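Siroheme decarboxylase (Hydrogenobacter thermophilus, PDB 4CH7) catalyses the decarboxylation of siroheme to 12,18-didecarboxysiroheme, releasing two molecules of carbon dioxide, a step in the biosynthesis of heme d1. Local coordinates at residues T106-P111 / V315-F320; K257-C262 / K288-T293. One frame throughout, in Å; residues are numbered along the deposited sequence.

Interaction 1: T106-P111 / V315-F320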
loop_
_atom_site.group_PDB
_atom_site.type_symbol
_atom_site.label_atom_id
_atom_site.label_comp_id
_atom_site.label_asym_id
_atom_site.label_seq_id
_atom_site.Cartn_x
_atom_site.Cartn_y
_atom_site.Cartn_z
ATOM N N THR A 106 4.255 6.175 5.664
ATOM C CA THR A 106 4.612 4.824 5.266
ATOM C C THR A 106 5.850 4.884 4.387
ATOM O O THR A 106 5.859 5.568 3.361
ATOM C CB THR A 106 3.469 4.135 4.504
ATOM O OG1 THR A 106 2.331 4.000 5.367
ATOM C CG2 THR A 106 3.904 2.759 4.019
ATOM N N LEU A 107 6.902 4.185 4.803
ATOM C CA LEU A 107 8.145 4.162 4.045
ATOM C C LEU A 107 8.396 2.778 3.475
ATOM O O LEU A 107 8.288 1.781 4.187
ATOM C CB LEU A 107 9.326 4.577 4.924
ATOM C CG LEU A 107 10.719 4.459 4.301
ATOM C CD1 LEU A 107 10.830 5.340 3.070
ATOM C CD2 LEU A 107 11.795 4.816 5.310
ATOM N N ALA A 108 8.720 2.724 2.186
ATOM C CA ALA A 108 9.123 1.476 1.547
ATOM C C ALA A 108 10.509 1.652 0.942
ATOM O O ALA A 108 10.743 2.595 0.185
ATOM C CB ALA A 108 8.126 1.077 0.478
ATOM N N VAL A 109 11.425 0.745 1.272
ATOM C CA VAL A 109 12.802 0.847 0.801
ATOM C C VAL A 109 13.164 -0.336 -0.094
ATOM O O VAL A 109 12.968 -1.489 0.292
ATOM C CB VAL A 109 13.794 0.935 1.984
ATOM C CG1 VAL A 109 15.230 0.881 1.490
ATOM C CG2 VAL A 109 13.555 2.206 2.786
ATOM N N PRO A 110 13.685 -0.052 -1.302
ATOM C CA PRO A 110 14.157 -1.104 -2.210
ATOM C C PRO A 110 15.317 -1.874 -1.595
ATOM O O PRO A 110 16.037 -1.314 -0.768
ATOM C CB PRO A 110 14.635 -0.317 -3.439
ATOM C CG PRO A 110 14.908 1.073 -2.934
ATOM C CD PRO A 110 13.875 1.296 -1.868
ATOM N N PRO A 111 15.495 -3.148 -1.986
ATOM C CA PRO A 111 16.598 -3.949 -1.446
ATOM C C PRO A 111 17.945 -3.491 -2.002
ATOM O O PRO A 111 17.973 -2.838 -3.043
ATOM C CB PRO A 111 16.275 -5.358 -1.948
ATOM C CG PRO A 111 15.512 -5.137 -3.221
ATOM C CD PRO A 111 14.682 -3.907 -2.958
ATOM N N VAL A 315 0.326 8.978 -2.643
ATOM C CA VAL A 315 0.610 8.405 -3.943
ATOM C C VAL A 315 0.907 6.938 -3.704
ATOM O O VAL A 315 0.985 6.499 -2.557
ATOM C CB VAL A 315 1.838 9.069 -4.591
ATOM C CG1 VAL A 315 1.691 10.580 -4.576
ATOM C CG2 VAL A 315 3.108 8.664 -3.861
ATOM N N ARG A 316 1.059 6.174 -4.776
ATOM C CA ARG A 316 1.608 4.839 -4.634
ATOM C C ARG A 316 2.953 4.785 -5.332
ATOM O O ARG A 316 3.130 5.331 -6.422
ATOM C CB ARG A 316 0.664 3.773 -5.176
ATOM C CG ARG A 316 0.319 3.939 -6.631
ATOM C CD ARG A 316 -0.433 2.734 -7.139
ATOM N NE ARG A 316 -1.393 3.122 -8.161
ATOM C CZ ARG A 316 -1.992 2.271 -8.983
ATOM N NH1 ARG A 316 -1.725 0.973 -8.915
ATOM N NH2 ARG A 316 -2.855 2.724 -9.876
ATOM N N ILE A 317 3.904 4.132 -4.679
ATOM C CA ILE A 317 5.275 4.083 -5.152
ATOM C C ILE A 317 5.405 3.321 -6.465
ATOM O O ILE A 317 4.622 2.413 -6.753
ATOM C CB ILE A 317 6.185 3.419 -4.107
ATOM C CG1 ILE A 317 5.667 2.021 -3.759
ATOM C CG2 ILE A 317 6.257 4.270 -2.849
ATOM C CD1 ILE A 317 6.563 1.255 -2.814
ATOM N N LYS A 318 6.388 3.713 -7.266
ATOM C CA LYS A 318 6.783 2.920 -8.415
ATOM C C LYS A 318 7.968 2.080 -7.970
ATOM O O LYS A 318 8.926 2.602 -7.397
ATOM C CB LYS A 318 7.177 3.811 -9.592
ATOM C CG LYS A 318 6.159 4.888 -9.919
ATOM C CD LYS A 318 4.780 4.301 -10.175
ATOM C CE LYS A 318 4.731 3.538 -11.488
ATOM N NZ LYS A 318 3.350 3.081 -11.807
ATOM N N TYR A 319 7.896 0.777 -8.210
ATOM C CA TYR A 319 8.960 -0.118 -7.782
ATOM C C TYR A 319 10.150 -0.060 -8.731
ATOM O O TYR A 319 9.980 0.091 -9.941
ATOM C CB TYR A 319 8.448 -1.555 -7.664
ATOM C CG TYR A 319 7.371 -1.743 -6.618
ATOM C CD1 TYR A 319 7.681 -1.748 -5.266
ATOM C CD2 TYR A 319 6.045 -1.927 -6.986
ATOM C CE1 TYR A 319 6.697 -1.923 -4.308
ATOM C CE2 TYR A 319 5.057 -2.102 -6.035
ATOM C CZ TYR A 319 5.389 -2.099 -4.698
ATOM O OH TYR A 319 4.412 -2.273 -3.745
ATOM N N PHE A 320 11.349 -0.160 -8.166
ATOM C CA PHE A 320 12.579 -0.294 -8.943
ATOM C C PHE A 320 12.847 0.867 -9.897
ATOM O O PHE A 320 13.454 0.687 -10.953
ATOM C CB PHE A 320 12.583 -1.627 -9.692
ATOM C CG PHE A 320 12.459 -2.821 -8.789
ATOM C CD1 PHE A 320 13.252 -2.931 -7.653
ATOM C CD2 PHE A 320 11.539 -3.822 -9.064
ATOM C CE1 PHE A 320 13.143 -4.030 -6.811
ATOM C CE2 PHE A 320 11.421 -4.923 -8.230
ATOM C CZ PHE A 320 12.224 -5.027 -7.101
#
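A108 and I317 meet by their methyl groups, CB of A108 lying 3.6 Å from CD1 of I317, where the end of strand 103-109, flanked by strands 65-71 and 91-97 in the closed eight-stranded antiparallel barrel, is overlaid by the chain that leaves strand 303-314. The barrel is built from strands of both AsnC-like ligand-binding regions, as in the dimeric alpha/beta-barrel fold. The second contact comes three residues further along each segment: CD of P111 approaches CE1 of F320 at 4.2 Å. That proline carbon sits at the edge of the phenyl ring, near its plane, and the two side chains cross at about a right angle. From A108 to P111 and from I317 to F320 the chain runs in nearly the same direction, 8° apart, yet the CA atoms of A108 and I317 are 8.2 Å apart, so side chains bridge the gap and the backbones do not pair as neighbouring strands.

Further out, Y64 ties the two sides together. Its side chain touches A108 and P110, its hydroxyl is hydrogen-bonded to the backbone N of F320, and its ring meets Y319 edge-to-face. V176 of helix 170-179 also packs on both Y319 and F320. The I317 side chain is about 8 Å from that of H93, the inferred active-site residue.

I317 reaches A108 through its longer branch: CG1 stands between the backbone N and the carbonyl carbon (chi1 56°), and the extended chi2 carries CD1 outward. The same CG1 rests 4.1 Å above one face of the Y319 ring, offset toward its rim.

Interaction 2: K257-C262 / K288-T293; sequences KGVSHC and KLLAET
L290 does most of the work here, pushing one methyl, CD2, from helix 284-297 against the start of strand 259-264. CD2 lies 3.9 Å from CG2 of V259, an apolar contact in which the two branched side chains cross obliquely. It also lies 3.7 Å from the carbonyl O of K257, so the leucine packs against backbone as well as side chain. With CG anti to its backbone N (chi1 169°), L290 extends from the helix toward the turn at G258.

V259 supplies the other apolar surface. Its CG2 is placed beside its own backbone N, at the first residue of the strand, while K257 contributes chiefly its carbonyl, its amine leading away from the helix. Between them, G258 has phi 95°, a conformation suited to glycine, and its carbonyl O also lies near CD2 of L290, at 4.3 Å.

The contact is a surface one, part of the second AsnC-like domain. Beyond it, L290 also touches F256 in the loop after helix 246-254, G258 bonds through its backbone to H280 of strand 275-281, and A291, the next helical residue, packs on Y303 and L305 of strand 303-314.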
loop_
_atom_site.group_PDB
_atom_site.type_symbol
_atom_site.label_atom_id
_atom_site.label_comp_id
_atom_site.label_asym_id
_atom_site.label_seq_id
_atom_site.Cartn_x
_atom_site.Cartn_y
_atom_site.Cartn_z
ATOM N N LYS A 257 -19.390 -0.407 10.666
ATOM C CA LYS A 257 -19.345 0.701 9.721
ATOM C C LYS A 257 -18.414 1.745 10.305
ATOM O O LYS A 257 -18.422 1.981 11.514
ATOM C CB LYS A 257 -20.734 1.308 9.522
ATOM C CG LYS A 257 -21.703 0.420 8.758
ATOM C CD LYS A 257 -23.079 1.059 8.690
ATOM C CE LYS A 257 -24.066 0.166 7.958
ATOM N NZ LYS A 257 -25.473 0.512 8.290
ATOM N N GLY A 258 -17.603 2.366 9.457
ATOM C CA GLY A 258 -16.631 3.326 9.937
ATOM C C GLY A 258 -15.266 2.703 10.154
ATOM O O GLY A 258 -14.312 3.397 10.505
ATOM N N VAL A 259 -15.175 1.389 9.954
ATOM C CA VAL A 259 -13.903 0.681 10.079
ATOM C C VAL A 259 -13.461 0.092 8.741
ATOM O O VAL A 259 -14.176 -0.716 8.146
ATOM C CB VAL A 259 -13.981 -0.452 11.120
ATOM C CG1 VAL A 259 -12.717 -1.300 11.077
ATOM C CG2 VAL A 259 -14.196 0.119 12.509
ATOM N N SER A 260 -12.283 0.497 8.275
ATOM C CA SER A 260 -11.723 -0.034 7.037
ATOM C C SER A 260 -10.602 -1.034 7.321
ATOM O O SER A 260 -10.839 -2.103 7.885
ATOM C CB SER A 260 -11.214 1.101 6.146
ATOM O OG SER A 260 -10.408 2.010 6.875
ATOM N N HIS A 261 -9.382 -0.678 6.938
ATOM C CA HIS A 261 -8.245 -1.585 7.074
ATOM C C HIS A 261 -7.828 -1.827 8.518
ATOM O O HIS A 261 -7.842 -0.915 9.346
ATOM C CB HIS A 261 -7.049 -1.065 6.276
ATOM C CG HIS A 261 -7.331 -0.894 4.819
ATOM N ND1 HIS A 261 -7.491 -1.962 3.962
ATOM C CD2 HIS A 261 -7.479 0.220 4.063
ATOM C CE1 HIS A 261 -7.730 -1.513 2.743
ATOM N NE2 HIS A 261 -7.728 -0.193 2.778
ATOM N N CYS A 262 -7.455 -3.070 8.808
ATOM C CA CYS A 262 -6.887 -3.419 10.101
ATOM C C CYS A 262 -5.487 -3.985 9.905
ATOM O O CYS A 262 -5.228 -4.713 8.945
ATOM C CB CYS A 262 -7.770 -4.425 10.838
ATOM S SG CYS A 262 -9.382 -3.773 11.318
ATOM N N LYS A 288 -14.961 8.603 18.128
ATOM C CA LYS A 288 -14.742 8.406 19.559
ATOM C C LYS A 288 -15.783 7.468 20.161
ATOM O O LYS A 288 -15.447 6.582 20.947
ATOM C CB LYS A 288 -14.763 9.745 20.301
ATOM C CG LYS A 288 -13.473 10.552 20.202
ATOM C CD LYS A 288 -13.530 11.790 21.093
ATOM C CE LYS A 288 -12.240 12.595 21.019
ATOM N NZ LYS A 288 -12.314 13.850 21.823
ATOM N N LEU A 289 -17.043 7.673 19.787
ATOM C CA LEU A 289 -18.140 6.815 20.223
ATOM C C LEU A 289 -17.895 5.363 19.821
ATOM O O LEU A 289 -17.982 4.456 20.652
ATOM C CB LEU A 289 -19.464 7.306 19.631
ATOM C CG LEU A 289 -20.340 8.209 20.502
ATOM C CD1 LEU A 289 -19.519 9.309 21.152
ATOM C CD2 LEU A 289 -21.478 8.810 19.687
ATOM N N LEU A 290 -17.584 5.158 18.543
ATOM C CA LEU A 290 -17.306 3.828 18.003
ATOM C C LEU A 290 -16.153 3.146 18.737
ATOM O O LEU A 290 -16.215 1.955 19.039
ATOM C CB LEU A 290 -17.002 3.926 16.504
ATOM C CG LEU A 290 -16.442 2.687 15.801
ATOM C CD1 LEU A 290 -17.386 1.507 15.944
ATOM C CD2 LEU A 290 -16.163 2.976 14.333
ATOM N N ALA A 291 -15.103 3.909 19.021
ATOM C CA ALA A 291 -13.949 3.390 19.745
ATOM C C ALA A 291 -14.317 3.026 21.183
ATOM O O ALA A 291 -13.918 1.973 21.685
ATOM C CB ALA A 291 -12.817 4.403 19.725
ATOM N N GLU A 292 -15.071 3.906 21.840
ATOM C CA GLU A 292 -15.529 3.675 23.211
ATOM C C GLU A 292 -16.378 2.408 23.331
ATOM O O GLU A 292 -16.272 1.671 24.313
ATOM C CB GLU A 292 -16.318 4.886 23.728
ATOM C CG GLU A 292 -15.473 6.120 24.044
ATOM C CD GLU A 292 -16.318 7.343 24.356
ATOM O OE1 GLU A 292 -17.527 7.333 24.046
ATOM O OE2 GLU A 292 -15.770 8.317 24.916
ATOM N N THR A 293 -17.222 2.166 22.330
ATOM C CA THR A 293 -18.054 0.966 22.284
ATOM C C THR A 293 -17.183 -0.286 22.240
ATOM O O THR A 293 -17.359 -1.209 23.040
ATOM C CB THR A 293 -18.979 0.975 21.052
ATOM O OG1 THR A 293 -19.735 2.192 21.021
ATOM C CG2 THR A 293 -19.929 -0.212 21.087
#

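Following the chain from the N terminus, strand 103-109 comes first and supplies one side of interaction 1. The chain then passes through helices 116-126 and 170-179 and on into the second AsnC-like domain, where interaction 2 closes a short loop of 25 residues between 257-262 and 288-293. Only after strand 303-314 does 315-320 return to 106-111, closing a loop of 203 residues, so interaction 2 is nested within interaction 1. Their centres lie 29 Å apart. Both reach the same barrel: interaction 1 joins strand 103-109 of the first AsnC-like region to the loop between strand 303-314 and the last helix, 323-335; interaction 2 packs helix 284-297 lightly against the start of strand 259-264.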